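Local coordinates for protein peroxinectin A (Dictyostelium discoideum, PDB 6ERC) that is a secreted haem peroxidase that uses hydrogen peroxide to oxidise phenolic donors and small anions such as iodide and thiocyanate, at residues Leu220-Thr225 against Arg339-Leu344; Glu313-Ser316 against Thr320-Gln323. All blocks are in the same frame, centred on the assembly; numbering follows the deposited sequence.

Contact 1. Residues Leu220-Thr225 against Arg339-Leu344; sequences LLSIHT and RGVEPL
Ser222 and Val341 face each other at the middle of this contact, their CA atoms 5.6 Å apart. The serine hydroxyl does most of the touching: OG sits 3.7 Å from Val341 CB and 3.4 Å from Leu344 CD1. These are van der Waals approaches. OG also makes a weak hydrogen bond to Pro218 O, one turn back in its own helix, which fits a chi1 of -71° that tucks the hydroxyl beside the backbone N. One turn on, Thr225 packs against the same valine, at its CG1, which Ser222 OG also touches. Val341 CG1 lies 3.9 Å from Thr225 CG2 and equally far from Thr225 OG1, so it rests on both branches of the threonine. That hydroxyl is turned back onto its own helix, where Thr225 OG1 donates at 2.9 Å, from above the carbonyl plane, to Leu221 O, which also accepts from Thr225 N. With an alanine in place of Thr225, Val341 CG1 would probably lose much of its support and Leu221 O its second donor. Further along helix 218-241, Val341 also meets Leu226 and Arg229, and Arg229 forms a salt bridge with Glu342. On another side of this helix, Ile223 packs against Met74 and Phe78 of helix 70-80. The contact therefore seats the start of helix 342-350 on the long helix 218-241 in the largely helical peroxidase fold. Because the threonine hydroxyl hydrogen-bonds to its own helix and the serine does so weakly, they meet the valine and leucine as compact packing surfaces, and shape rather than polarity joins the two segments.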
loop_
_atom_site.group_PDB
_atom_site.type_symbol
_atom_site.label_atom_id
_atom_site.label_comp_id
_atom_site.label_asym_id
_atom_site.label_seq_id
_atom_site.Cartn_x
_atom_site.Cartn_y
_atom_site.Cartn_z
ATOM N N LEU A 220 -8.784 1.821 -6.640
ATOM C CA LEU A 220 -7.672 2.705 -6.319
ATOM C C LEU A 220 -7.733 3.981 -7.148
ATOM O O LEU A 220 -7.505 5.079 -6.630
ATOM C CB LEU A 220 -6.351 1.973 -6.550
ATOM C CG LEU A 220 -5.055 2.716 -6.221
ATOM C CD1 LEU A 220 -5.008 3.101 -4.751
ATOM C CD2 LEU A 220 -3.852 1.858 -6.593
ATOM N N LEU A 221 -8.038 3.853 -8.442
ATOM C CA LEU A 221 -8.181 5.028 -9.291
ATOM C C LEU A 221 -9.342 5.901 -8.844
ATOM O O LEU A 221 -9.274 7.129 -8.956
ATOM C CB LEU A 221 -8.374 4.601 -10.747
ATOM C CG LEU A 221 -7.108 4.597 -11.600
ATOM C CD1 LEU A 221 -7.308 3.768 -12.856
ATOM C CD2 LEU A 221 -6.726 6.023 -11.960
ATOM N N SER A 222 -10.414 5.289 -8.336
ATOM C CA SER A 222 -11.550 6.071 -7.864
ATOM C C SER A 222 -11.142 6.994 -6.725
ATOM O O SER A 222 -11.548 8.163 -6.689
ATOM C CB SER A 222 -12.680 5.145 -7.425
ATOM O OG SER A 222 -13.275 4.519 -8.546
ATOM N N ILE A 223 -10.337 6.495 -5.785
ATOM C CA ILE A 223 -9.855 7.355 -4.709
ATOM C C ILE A 223 -9.009 8.484 -5.281
ATOM O O ILE A 223 -9.130 9.642 -4.862
ATOM C CB ILE A 223 -9.081 6.535 -3.661
ATOM C CG1 ILE A 223 -10.024 5.537 -2.977
ATOM C CG2 ILE A 223 -8.445 7.466 -2.625
ATOM C CD1 ILE A 223 -9.353 4.603 -1.982
ATOM N N HIS A 224 -8.139 8.172 -6.242
ATOM C CA HIS A 224 -7.388 9.224 -6.918
ATOM C C HIS A 224 -8.330 10.282 -7.475
ATOM O O HIS A 224 -8.109 11.484 -7.303
ATOM C CB HIS A 224 -6.538 8.632 -8.042
ATOM C CG HIS A 224 -5.333 7.886 -7.565
ATOM N ND1 HIS A 224 -5.418 6.699 -6.870
ATOM C CD2 HIS A 224 -4.012 8.153 -7.694
ATOM C CE1 HIS A 224 -4.201 6.270 -6.587
ATOM N NE2 HIS A 224 -3.330 7.133 -7.077
ATOM N N THR A 225 -9.400 9.842 -8.138
ATOM C CA THR A 225 -10.304 10.771 -8.805
ATOM C C THR A 225 -10.954 11.723 -7.807
ATOM O O THR A 225 -10.963 12.942 -8.011
ATOM C CB THR A 225 -11.368 9.989 -9.577
ATOM O OG1 THR A 225 -10.731 9.112 -10.514
ATOM C CG2 THR A 225 -12.301 10.929 -10.327
ATOM N N ARG A 339 -18.219 4.075 -16.854
ATOM C CA ARG A 339 -19.487 4.546 -16.309
ATOM C C ARG A 339 -19.296 5.409 -15.065
ATOM O O ARG A 339 -20.192 5.484 -14.218
ATOM C CB ARG A 339 -20.399 3.358 -15.998
ATOM C CG ARG A 339 -20.896 2.610 -17.234
ATOM C CD ARG A 339 -21.680 1.354 -16.854
ATOM N NE ARG A 339 -22.284 0.699 -18.015
ATOM C CZ ARG A 339 -22.867 -0.498 -17.987
ATOM N NH1 ARG A 339 -22.928 -1.190 -16.855
ATOM N NH2 ARG A 339 -23.388 -1.009 -19.097
ATOM N N GLY A 340 -18.145 6.061 -14.936
ATOM C CA GLY A 340 -17.881 6.933 -13.811
ATOM C C GLY A 340 -17.468 6.173 -12.563
ATOM O O GLY A 340 -17.569 4.950 -12.471
ATOM N N VAL A 341 -16.991 6.932 -11.575
ATOM C CA VAL A 341 -16.539 6.331 -10.324
ATOM C C VAL A 341 -17.693 5.988 -9.391
ATOM O O VAL A 341 -17.530 5.133 -8.511
ATOM C CB VAL A 341 -15.557 7.255 -9.582
ATOM C CG1 VAL A 341 -14.332 7.544 -10.439
ATOM C CG2 VAL A 341 -16.240 8.554 -9.163
ATOM N N GLU A 342 -18.850 6.628 -9.547
ATOM C CA GLU A 342 -19.938 6.437 -8.590
ATOM C C GLU A 342 -20.343 4.978 -8.446
ATOM O O GLU A 342 -20.523 4.520 -7.305
ATOM C CB GLU A 342 -21.141 7.303 -8.988
ATOM C CG GLU A 342 -20.972 8.784 -8.693
ATOM C CD GLU A 342 -20.046 9.482 -9.672
ATOM O OE1 GLU A 342 -19.749 8.902 -10.738
ATOM O OE2 GLU A 342 -19.618 10.617 -9.375
ATOM N N PRO A 343 -20.512 4.201 -9.522
ATOM C CA PRO A 343 -20.900 2.791 -9.335
ATOM C C PRO A 343 -19.887 1.985 -8.538
ATOM O O PRO A 343 -20.275 1.096 -7.771
ATOM C CB PRO A 343 -21.036 2.275 -10.775
ATOM C CG PRO A 343 -21.237 3.493 -11.607
ATOM C CD PRO A 343 -20.445 4.571 -10.945
ATOM N N LEU A 344 -18.594 2.265 -8.706
ATOM C CA LEU A 344 -17.581 1.601 -7.892
ATOM C C LEU A 344 -17.705 2.008 -6.432
ATOM O O LEU A 344 -17.760 1.151 -5.542
ATOM C CB LEU A 344 -16.186 1.931 -8.419
ATOM C CG LEU A 344 -15.780 1.232 -9.716
ATOM C CD1 LEU A 344 -14.579 1.928 -10.326
ATOM C CD2 LEU A 344 -15.475 -0.238 -9.457
#

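Contact 2. Residues Glu313-Ser316 against Thr320-Gln323. With NAG (2-acetamido-2-deoxy-beta-D-glucopyranose), chain E.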
loop_
_atom_site.group_PDB
_atom_site.type_symbol
_atom_site.label_atom_id
_atom_site.label_comp_id
_atom_site.label_asym_id
_atom_site.label_seq_id
_atom_site.Cartn_x
_atom_site.Cartn_y
_atom_site.Cartn_z
ATOM N N GLU A 313 -17.792 -4.823 -6.743
ATOM C CA GLU A 313 -19.222 -4.606 -6.929
ATOM C C GLU A 313 -19.507 -3.271 -7.616
ATOM O O GLU A 313 -18.790 -2.283 -7.434
ATOM C CB GLU A 313 -19.947 -4.649 -5.583
ATOM C CG GLU A 313 -19.988 -6.023 -4.925
ATOM C CD GLU A 313 -20.887 -7.003 -5.662
ATOM O OE1 GLU A 313 -21.802 -6.549 -6.384
ATOM O OE2 GLU A 313 -20.681 -8.228 -5.523
ATOM N N TYR A 314 -20.577 -3.259 -8.412
ATOM C CA TYR A 314 -21.074 -2.063 -9.084
ATOM C C TYR A 314 -22.540 -1.874 -8.728
ATOM O O TYR A 314 -23.328 -2.822 -8.810
ATOM C CB TYR A 314 -20.939 -2.164 -10.606
ATOM C CG TYR A 314 -19.544 -1.950 -11.136
ATOM C CD1 TYR A 314 -18.569 -2.929 -10.998
ATOM C CD2 TYR A 314 -19.208 -0.777 -11.796
ATOM C CE1 TYR A 314 -17.290 -2.739 -11.490
ATOM C CE2 TYR A 314 -17.934 -0.576 -12.293
ATOM C CZ TYR A 314 -16.979 -1.560 -12.139
ATOM O OH TYR A 314 -15.707 -1.367 -12.630
ATOM N N TYR A 315 -22.905 -0.650 -8.355
ATOM C CA TYR A 315 -24.288 -0.311 -8.055
ATOM C C TYR A 315 -24.678 0.949 -8.815
ATOM O O TYR A 315 -23.853 1.835 -9.043
ATOM C CB TYR A 315 -24.500 -0.108 -6.548
ATOM C CG TYR A 315 -24.597 -1.401 -5.772
ATOM C CD1 TYR A 315 -25.827 -2.006 -5.550
ATOM C CD2 TYR A 315 -23.461 -2.017 -5.266
ATOM C CE1 TYR A 315 -25.924 -3.186 -4.844
ATOM C CE2 TYR A 315 -23.547 -3.201 -4.557
ATOM C CZ TYR A 315 -24.783 -3.781 -4.350
ATOM O OH TYR A 315 -24.885 -4.960 -3.647
ATOM N N SER A 316 -25.944 1.016 -9.213
ATOM C CA SER A 316 -26.441 2.166 -9.950
ATOM C C SER A 316 -27.093 3.171 -8.998
ATOM O O SER A 316 -27.179 2.959 -7.786
ATOM C CB SER A 316 -27.416 1.719 -11.036
ATOM O OG SER A 316 -28.596 1.184 -10.474
ATOM N N THR A 320 -29.551 -0.545 -7.504
ATOM C CA THR A 320 -29.559 -1.872 -8.106
ATOM C C THR A 320 -28.143 -2.419 -8.232
ATOM O O THR A 320 -27.197 -1.684 -8.533
ATOM C CB THR A 320 -30.221 -1.834 -9.483
ATOM O OG1 THR A 320 -29.728 -0.708 -10.221
ATOM C CG2 THR A 320 -31.730 -1.723 -9.354
ATOM N N ARG A 321 -28.006 -3.724 -8.004
ATOM C CA ARG A 321 -26.719 -4.402 -8.100
ATOM C C ARG A 321 -26.446 -4.777 -9.553
ATOM O O ARG A 321 -27.256 -5.461 -10.188
ATOM C CB ARG A 321 -26.719 -5.648 -7.215
ATOM C CG ARG A 321 -25.364 -6.326 -7.054
ATOM C CD ARG A 321 -25.512 -7.653 -6.326
ATOM N NE ARG A 321 -24.232 -8.191 -5.881
ATOM C CZ ARG A 321 -24.090 -9.340 -5.228
ATOM N NH1 ARG A 321 -25.155 -10.084 -4.941
ATOM N NH2 ARG A 321 -22.882 -9.747 -4.860
ATOM N N LEU A 322 -25.310 -4.330 -10.079
ATOM C CA LEU A 322 -24.900 -4.644 -11.439
ATOM C C LEU A 322 -23.921 -5.815 -11.434
ATOM O O LEU A 322 -23.456 -6.265 -10.386
ATOM C CB LEU A 322 -24.274 -3.418 -12.110
ATOM C CG LEU A 322 -25.241 -2.357 -12.653
ATOM C CD1 LEU A 322 -26.177 -1.837 -11.574
ATOM C CD2 LEU A 322 -24.465 -1.204 -13.277
ATOM N N GLN A 323 -23.609 -6.304 -12.630
ATOM C CA GLN A 323 -22.728 -7.459 -12.771
ATOM C C GLN A 323 -21.401 -7.202 -12.062
ATOM O O GLN A 323 -20.672 -6.279 -12.453
ATOM C CB GLN A 323 -22.479 -7.766 -14.243
ATOM C CG GLN A 323 -21.588 -8.973 -14.468
ATOM C CD GLN A 323 -21.546 -9.402 -15.918
ATOM O OE1 GLN A 323 -21.421 -8.576 -16.820
ATOM N NE2 GLN A 323 -21.658 -10.707 -16.151
HETATM C C1 NAG E . -32.857 2.154 -12.030
HETATM C C2 NAG E . -31.637 1.787 -12.903
HETATM C C3 NAG E . -31.965 0.614 -13.834
HETATM C C4 NAG E . -32.584 -0.546 -13.069
HETATM C C5 NAG E . -33.790 -0.051 -12.288
HETATM C C6 NAG E . -34.464 -1.135 -11.481
HETATM C C7 NAG E . -30.513 3.977 -13.223
HETATM C C8 NAG E . -30.181 3.961 -11.763
HETATM N N2 NAG E . -31.202 2.930 -13.694
HETATM O O3 NAG E . -30.772 0.182 -14.478
HETATM O O4 NAG E . -33.004 -1.553 -13.981
HETATM O O5 NAG E . -33.366 0.967 -11.372
HETATM O O6 NAG E . -33.877 -2.408 -11.717
HETATM O O7 NAG E . -30.177 4.907 -13.951
#
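The Tyr315 ring crosses the aliphatic part of Arg321 at a slant, its partner in an antiparallel non-hydrogen-bonded pair, with Tyr315 CE1 3.5 Å from Arg321 CB. The ring and the guanidinium lie in nearly parallel planes, while the tyrosine hydroxyl reaches the arginine CG and CD. Arg321 leaves with CG anti to its own N (chi1 -171°) and stays extended as far as NE, which carries the guanidinium past the tyrosine to Glu313. There it grips the carboxylate side-on with two nitrogens: Arg321 NE to Glu313 OE1 at 3.0 Å, and Arg321 NH2 to Glu313 OE2 at 2.8 Å. Both bonds are almost straight and lie in the guanidinium plane, yet they come from above the carboxylate, whose plane is turned 43° away. The backbones are joined by Leu322 N to Tyr314 O at 2.8 Å and by Ser316 N to Thr320 O at 3.1 Å. Leu322 CD1 packs 3.8 Å from Ser316 CB. Near the turn, Thr320 OG1 hydrogen-bonds to OD1 of Asn318, the probable glycan-bearing asparagine, and Thr320 CG2 comes 3.3 Å from NAG O6. In this beta hairpin at the surface, the two-point salt bridge probably leaves the arginine little freedom to rotate, and probably offsets the charge of the buried Glu313 with that of the exposed Arg321.

The centres of the two contacts lie 14 Å apart on the same side of the molecule, and contact 2 is nested inside the loop closed by contact 1. Along the chain, helix 218-241 comes first, then the hairpin of strands 311-315 and 321-326, and then helix 342-350. That last helix is shared ground: it packs on helix 218-241 in contact 1 and against the hairpin of contact 2. Leu344 CD2 comes 3.3 Å from Tyr314 CZ, and Pro343 O probably accepts a hydrogen bond from Tyr315 N. The result is a layered build, from a buried stretch of helix 218-241 through a second helix to a surface hairpin that carries a glycan.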